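Titin (Homo sapiens, PDB 3LCY) probably serves as a giant scaffold and molecular spring of the muscle sarcomere, here represented by two A-band immunoglobulin domains in tandem. Local coordinates at residues K112-V117 with D191-D196; T120-V125 with Y158-M163. All blocks are in the same frame, centred on the assembly; numbering follows the deposited sequence.

Contact 1 of 2, residues K112-V117 with D191-D196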
loop_
_atom_site.group_PDB
_atom_site.type_symbol
_atom_site.label_atom_id
_atom_site.label_comp_id
_atom_site.label_asym_id
_atom_site.label_seq_id
_atom_site.Cartn_x
_atom_site.Cartn_y
_atom_site.Cartn_z
ATOM N N LYS A 112 -23.685 13.604 -1.445
ATOM C CA LYS A 112 -23.611 14.807 -2.264
ATOM C C LYS A 112 -22.383 15.642 -1.930
ATOM O O LYS A 112 -22.002 15.766 -0.769
ATOM C CB LYS A 112 -24.870 15.654 -2.076
ATOM C CG LYS A 112 -26.141 14.978 -2.561
ATOM C CD LYS A 112 -27.330 15.917 -2.460
ATOM C CE LYS A 112 -27.145 17.134 -3.349
ATOM N NZ LYS A 112 -28.317 18.047 -3.265
ATOM N N TYR A 113 -21.769 16.214 -2.958
ATOM C CA TYR A 113 -20.646 17.121 -2.764
ATOM C C TYR A 113 -20.928 18.449 -3.447
ATOM O O TYR A 113 -21.534 18.487 -4.518
ATOM C CB TYR A 113 -19.349 16.505 -3.285
ATOM C CG TYR A 113 -18.839 15.368 -2.431
ATOM C CD1 TYR A 113 -18.052 15.614 -1.314
ATOM C CD2 TYR A 113 -19.146 14.050 -2.740
ATOM C CE1 TYR A 113 -17.582 14.580 -0.528
ATOM C CE2 TYR A 113 -18.681 13.009 -1.959
ATOM C CZ TYR A 113 -17.899 13.280 -0.856
ATOM O OH TYR A 113 -17.435 12.245 -0.077
ATOM N N TYR A 114 -20.488 19.538 -2.828
ATOM C CA TYR A 114 -20.822 20.868 -3.318
ATOM C C TYR A 114 -19.600 21.675 -3.731
ATOM O O TYR A 114 -18.654 21.836 -2.958
ATOM C CB TYR A 114 -21.615 21.639 -2.263
ATOM C CG TYR A 114 -22.931 20.993 -1.899
ATOM C CD1 TYR A 114 -24.114 21.393 -2.503
ATOM C CD2 TYR A 114 -22.988 19.979 -0.954
ATOM C CE1 TYR A 114 -25.317 20.805 -2.173
ATOM C CE2 TYR A 114 -24.184 19.383 -0.618
ATOM C CZ TYR A 114 -25.346 19.801 -1.230
ATOM O OH TYR A 114 -26.546 19.213 -0.901
ATOM N N GLY A 115 -19.638 22.220 -4.938
ATOM C CA GLY A 115 -18.554 23.036 -5.445
ATOM C C GLY A 115 -19.012 24.451 -5.744
ATOM O O GLY A 115 -20.029 24.639 -6.388
ATOM N N ALA A 116 -18.270 25.446 -5.269
ATOM C CA ALA A 116 -18.620 26.843 -5.510
ATOM C C ALA A 116 -18.428 27.177 -6.982
ATOM O O ALA A 116 -17.481 26.711 -7.604
ATOM C CB ALA A 116 -17.785 27.753 -4.647
ATOM N N VAL A 117 -19.317 27.984 -7.543
ATOM C CA VAL A 117 -19.194 28.326 -8.950
ATOM C C VAL A 117 -17.918 29.097 -9.231
ATOM O O VAL A 117 -17.591 30.055 -8.545
ATOM C CB VAL A 117 -20.388 29.165 -9.441
ATOM C CG1 VAL A 117 -20.422 29.207 -10.956
ATOM C CG2 VAL A 117 -21.680 28.615 -8.894
ATOM N N ASP A 191 -23.049 12.595 -6.015
ATOM C CA ASP A 191 -23.925 13.611 -6.579
ATOM C C ASP A 191 -23.319 14.995 -6.381
ATOM O O ASP A 191 -23.200 15.475 -5.255
ATOM C CB ASP A 191 -25.309 13.546 -5.934
ATOM C CG ASP A 191 -26.367 14.238 -6.763
ATOM O OD1 ASP A 191 -26.230 14.256 -8.006
ATOM O OD2 ASP A 191 -27.337 14.762 -6.176
ATOM N N VAL A 192 -22.934 15.634 -7.481
ATOM C CA VAL A 192 -22.290 16.941 -7.416
ATOM C C VAL A 192 -23.257 18.079 -7.724
ATOM O O VAL A 192 -23.990 18.038 -8.712
ATOM C CB VAL A 192 -21.089 17.028 -8.378
ATOM C CG1 VAL A 192 -20.585 18.456 -8.468
ATOM C CG2 VAL A 192 -19.976 16.093 -7.925
ATOM N N GLU A 193 -23.251 19.101 -6.881
ATOM C CA GLU A 193 -24.117 20.253 -7.056
ATOM C C GLU A 193 -23.268 21.520 -7.077
ATOM O O GLU A 193 -22.338 21.651 -6.294
ATOM C CB GLU A 193 -25.133 20.317 -5.918
ATOM C CG GLU A 193 -26.401 21.072 -6.252
ATOM C CD GLU A 193 -27.382 20.249 -7.062
ATOM O OE1 GLU A 193 -27.845 20.735 -8.109
ATOM O OE2 GLU A 193 -27.693 19.117 -6.653
ATOM N N ILE A 194 -23.584 22.451 -7.971
ATOM C CA ILE A 194 -22.825 23.695 -8.066
ATOM C C ILE A 194 -23.614 24.870 -7.495
ATOM O O ILE A 194 -24.742 25.121 -7.897
ATOM C CB ILE A 194 -22.432 24.003 -9.516
ATOM C CG1 ILE A 194 -21.877 22.751 -10.191
ATOM C CG2 ILE A 194 -21.415 25.123 -9.563
ATOM C CD1 ILE A 194 -20.668 22.176 -9.507
ATOM N N GLN A 195 -23.005 25.587 -6.554
ATOM C CA GLN A 195 -23.637 26.734 -5.909
ATOM C C GLN A 195 -22.999 28.051 -6.301
ATOM O O GLN A 195 -21.786 28.203 -6.207
ATOM C CB GLN A 195 -23.501 26.617 -4.390
ATOM C CG GLN A 195 -24.420 25.643 -3.705
ATOM C CD GLN A 195 -23.998 25.398 -2.268
ATOM O OE1 GLN A 195 -22.811 25.260 -1.979
ATOM N NE2 GLN A 195 -24.966 25.347 -1.363
ATOM N N ASP A 196 -23.829 29.004 -6.710
ATOM C CA ASP A 196 -23.370 30.332 -7.087
ATOM C C ASP A 196 -22.775 30.992 -5.851
ATOM O O ASP A 196 -23.471 31.183 -4.861
ATOM C CB ASP A 196 -24.549 31.176 -7.586
ATOM C CG ASP A 196 -24.611 31.289 -9.103
ATOM O OD1 ASP A 196 -24.035 30.453 -9.814
ATOM O OD2 ASP A 196 -25.254 32.230 -9.595
#
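Y113 and G115 face the D191-E193-Q195 side of the partner strand with both their N-H and C=O groups, and the four resulting bonds settle the parallel pairing. Y113 N donates to D191 O at 2.8 Å, and Y113 O in turn takes the amide of E193 (N to O 3.0 Å). Two residues on, the pattern repeats: G115 N reaches E193 O at 3.1 Å, and G115 O accepts Q195 N at the same 3.1 Å. Y113, G115 and E193 each have both backbone polar atoms satisfied across the interface. CA-H groups of K112, Y114, V192 and I194 point at the same carbonyls and supplement them. The alternation, with N-to-C directions 27° apart, identifies strand A' pairing with strand G, the parallel edge of an I-set immunoglobulin domain. At the far end V117 N also faces Q195 O, but that oxygen is crowded in the model, which makes the bond doubtful. A116 O is taken by S119 OG.

The side chains of K112, Y114, D191 and E193 line one face of this edge. K112 lies alongside D191 and E193; the bend at chi3 (63°) sets CE close to the D191 carboxylate. Its ammonium makes a long salt bridge with E193 (NZ to OE2 3.6 Å) and stays 4.5 Å from D191 OD2, beyond bonding range. K112 NZ also gives a weak bond to Y114 OH at 3.2 Å. The Y114 ring runs beside E193, its CD1 3.7 Å from E193 CB, with ring and carboxylate planes 42° apart. D191 OD1 forms a long, weak ion pair with K174. On the other face Y113 leads away from strand G, and its hydroxyl bonds K110 N.

Contact 2 of 2, residues T120-V125 with Y158-M163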
loop_
_atom_site.group_PDB
_atom_site.type_symbol
_atom_site.label_atom_id
_atom_site.label_comp_id
_atom_site.label_asym_id
_atom_site.label_seq_id
_atom_site.Cartn_x
_atom_site.Cartn_y
_atom_site.Cartn_z
ATOM N N THR A 120 -12.327 25.583 -8.067
ATOM C CA THR A 120 -11.879 24.226 -8.341
ATOM C C THR A 120 -12.487 23.260 -7.334
ATOM O O THR A 120 -12.536 23.548 -6.139
ATOM C CB THR A 120 -10.347 24.117 -8.273
ATOM O OG1 THR A 120 -9.769 24.823 -9.376
ATOM C CG2 THR A 120 -9.914 22.661 -8.327
ATOM N N LEU A 121 -12.955 22.116 -7.821
ATOM C CA LEU A 121 -13.517 21.096 -6.948
ATOM C C LEU A 121 -12.657 19.839 -6.962
ATOM O O LEU A 121 -12.373 19.281 -8.022
ATOM C CB LEU A 121 -14.951 20.762 -7.359
ATOM C CG LEU A 121 -15.632 19.670 -6.532
ATOM C CD1 LEU A 121 -15.615 20.028 -5.053
ATOM C CD2 LEU A 121 -17.053 19.432 -7.014
ATOM N N ARG A 122 -12.239 19.394 -5.782
ATOM C CA ARG A 122 -11.393 18.213 -5.680
ATOM C C ARG A 122 -12.101 17.081 -4.945
ATOM O O ARG A 122 -12.527 17.238 -3.801
ATOM C CB ARG A 122 -10.071 18.556 -4.989
ATOM C CG ARG A 122 -9.356 19.761 -5.590
ATOM C CD ARG A 122 -8.120 20.152 -4.790
ATOM N NE ARG A 122 -6.887 19.615 -5.361
ATOM C CZ ARG A 122 -6.171 20.226 -6.300
ATOM N NH1 ARG A 122 -5.059 19.670 -6.763
ATOM N NH2 ARG A 122 -6.564 21.399 -6.777
ATOM N N LEU A 123 -12.198 15.927 -5.596
ATOM C CA LEU A 123 -12.809 14.758 -4.987
ATOM C C LEU A 123 -11.632 13.857 -4.640
ATOM O O LEU A 123 -10.917 13.392 -5.515
ATOM C CB LEU A 123 -13.767 14.076 -5.954
ATOM C CG LEU A 123 -15.224 14.533 -5.906
ATOM C CD1 LEU A 123 -15.323 15.994 -5.562
ATOM C CD2 LEU A 123 -15.915 14.250 -7.218
ATOM N N HIS A 124 -11.441 13.619 -3.351
ATOM C CA HIS A 124 -10.322 12.824 -2.858
ATOM C C HIS A 124 -10.804 11.520 -2.230
ATOM O O HIS A 124 -11.177 11.487 -1.058
ATOM C CB HIS A 124 -9.523 13.645 -1.844
ATOM C CG HIS A 124 -8.268 12.981 -1.378
ATOM N ND1 HIS A 124 -7.106 12.977 -2.114
ATOM C CD2 HIS A 124 -7.988 12.303 -0.234
ATOM C CE1 HIS A 124 -6.165 12.328 -1.454
ATOM N NE2 HIS A 124 -6.678 11.908 -0.309
ATOM N N VAL A 125 -10.794 10.447 -3.016
ATOM C CA VAL A 125 -11.337 9.164 -2.575
ATOM C C VAL A 125 -10.264 8.185 -2.102
ATOM O O VAL A 125 -9.430 7.735 -2.888
ATOM C CB VAL A 125 -12.163 8.489 -3.691
ATOM C CG1 VAL A 125 -12.766 7.186 -3.191
ATOM C CG2 VAL A 125 -13.251 9.423 -4.188
ATOM N N TYR A 158 -5.171 6.394 -3.046
ATOM C CA TYR A 158 -6.365 7.163 -3.381
ATOM C C TYR A 158 -6.484 7.454 -4.872
ATOM O O TYR A 158 -5.527 7.303 -5.629
ATOM C CB TYR A 158 -6.379 8.487 -2.607
ATOM C CG TYR A 158 -5.174 9.360 -2.884
ATOM C CD1 TYR A 158 -4.143 9.466 -1.960
ATOM C CD2 TYR A 158 -5.063 10.066 -4.075
ATOM C CE1 TYR A 158 -3.038 10.256 -2.211
ATOM C CE2 TYR A 158 -3.962 10.859 -4.336
ATOM C CZ TYR A 158 -2.952 10.949 -3.400
ATOM O OH TYR A 158 -1.848 11.732 -3.646
ATOM N N THR A 159 -7.676 7.877 -5.280
ATOM C CA THR A 159 -7.888 8.417 -6.613
ATOM C C THR A 159 -8.401 9.849 -6.477
ATOM O O THR A 159 -9.430 10.096 -5.846
ATOM C CB THR A 159 -8.873 7.560 -7.426
ATOM O OG1 THR A 159 -9.191 8.228 -8.652
ATOM C CG2 THR A 159 -10.148 7.313 -6.636
ATOM N N HIS A 160 -7.663 10.792 -7.054
ATOM C CA HIS A 160 -7.930 12.208 -6.833
ATOM C C HIS A 160 -8.375 12.916 -8.107
ATOM O O HIS A 160 -7.604 13.048 -9.055
ATOM C CB HIS A 160 -6.685 12.891 -6.259
ATOM C CG HIS A 160 -6.923 14.292 -5.791
ATOM N ND1 HIS A 160 -7.246 14.598 -4.492
ATOM C CD2 HIS A 160 -6.884 15.476 -6.459
ATOM C CE1 HIS A 160 -7.397 15.908 -4.369
ATOM N NE2 HIS A 160 -7.182 16.458 -5.550
ATOM N N LEU A 161 -9.624 13.372 -8.120
ATOM C CA LEU A 161 -10.166 14.101 -9.262
ATOM C C LEU A 161 -10.266 15.592 -8.962
ATOM O O LEU A 161 -10.927 15.998 -8.008
ATOM C CB LEU A 161 -11.545 13.559 -9.646
ATOM C CG LEU A 161 -12.324 14.363 -10.693
ATOM C CD1 LEU A 161 -11.603 14.346 -12.031
ATOM C CD2 LEU A 161 -13.740 13.832 -10.846
ATOM N N VAL A 162 -9.662 16.390 -9.809
ATOM C CA VAL A 162 -9.756 17.826 -9.716
ATOM C C VAL A 162 -10.440 18.515 -10.921
ATOM O O VAL A 162 -10.090 18.348 -12.033
ATOM C CB VAL A 162 -8.388 18.445 -9.332
ATOM C CG1 VAL A 162 -7.322 17.851 -10.039
ATOM C CG2 VAL A 162 -8.355 19.839 -9.573
ATOM N N MET A 163 -11.445 19.300 -10.654
ATOM C CA MET A 163 -12.159 19.949 -11.700
ATOM C C MET A 163 -11.994 21.434 -11.605
ATOM O O MET A 163 -12.293 22.028 -10.632
ATOM C CB MET A 163 -13.609 19.519 -11.678
ATOM C CG MET A 163 -13.800 18.142 -12.240
ATOM S SD MET A 163 -15.345 17.326 -12.025
ATOM C CE MET A 163 -15.893 17.979 -10.525
#
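T120 meets V162 at an angle, its CG2 3.5 Å from V162 CG2, just before the strand pairing begins. L121 makes the first hydrogen-bonded pair, with M163; its N-H and C=O are both used, and its CD2 touches M163 CE on the core face. R122 sits opposite V162 in a non-hydrogen-bonded pair on the outer face. V162 CG2 lies over one face of the guanidinium, offset toward its rim, while R122 NE approaches the edge of the H160 ring and makes a weak bond to NE2 (3.2 Å, N-H...N 132°). L123 pairs with L161 through two backbone bonds, the shorter from L123 N to L161 O at 2.7 Å; both leucines pack on W137, the core tryptophan between the two sheets of the immunoglobulin sandwich.

H124, with CG anti to the backbone N (chi1 -174°), crosses H160 at about a right angle and joins it by a 2.9 Å bond between H124 ND1 and H160 ND1. Its CE1 stands 3.4 Å above the centre of the Y158 ring, whose hydroxyl is held by E153. V125 closes the ladder with T159. The directions lie 172° apart, an antiparallel pairing, and in an I-set domain these strands correspond to B and E. The ND1-ND1 bond needs one proton between two imidazoles, so the pair probably resists full protonation of both, and nearby R122 should reinforce this.

How the contacts relate
Both contacts belong to the second immunoglobulin domain, one in each sheet of its sandwich, with centres about 13 Å apart. Contact 1 forms the parallel edge of one sheet, whereas contact 2 is antiparallel and part of the other. Strand 112-116 is followed directly in sequence by strand 121-130, so residues 117-120 carry the chain from one sheet to the other. The two meet at L121: its CD2 is 3.9 Å from V192 CG1 and 4.2 Å from G115 CA, apolar packing across the core. V166 touches both I194 and L121, so the same loop borders each contact. No ligand site is involved.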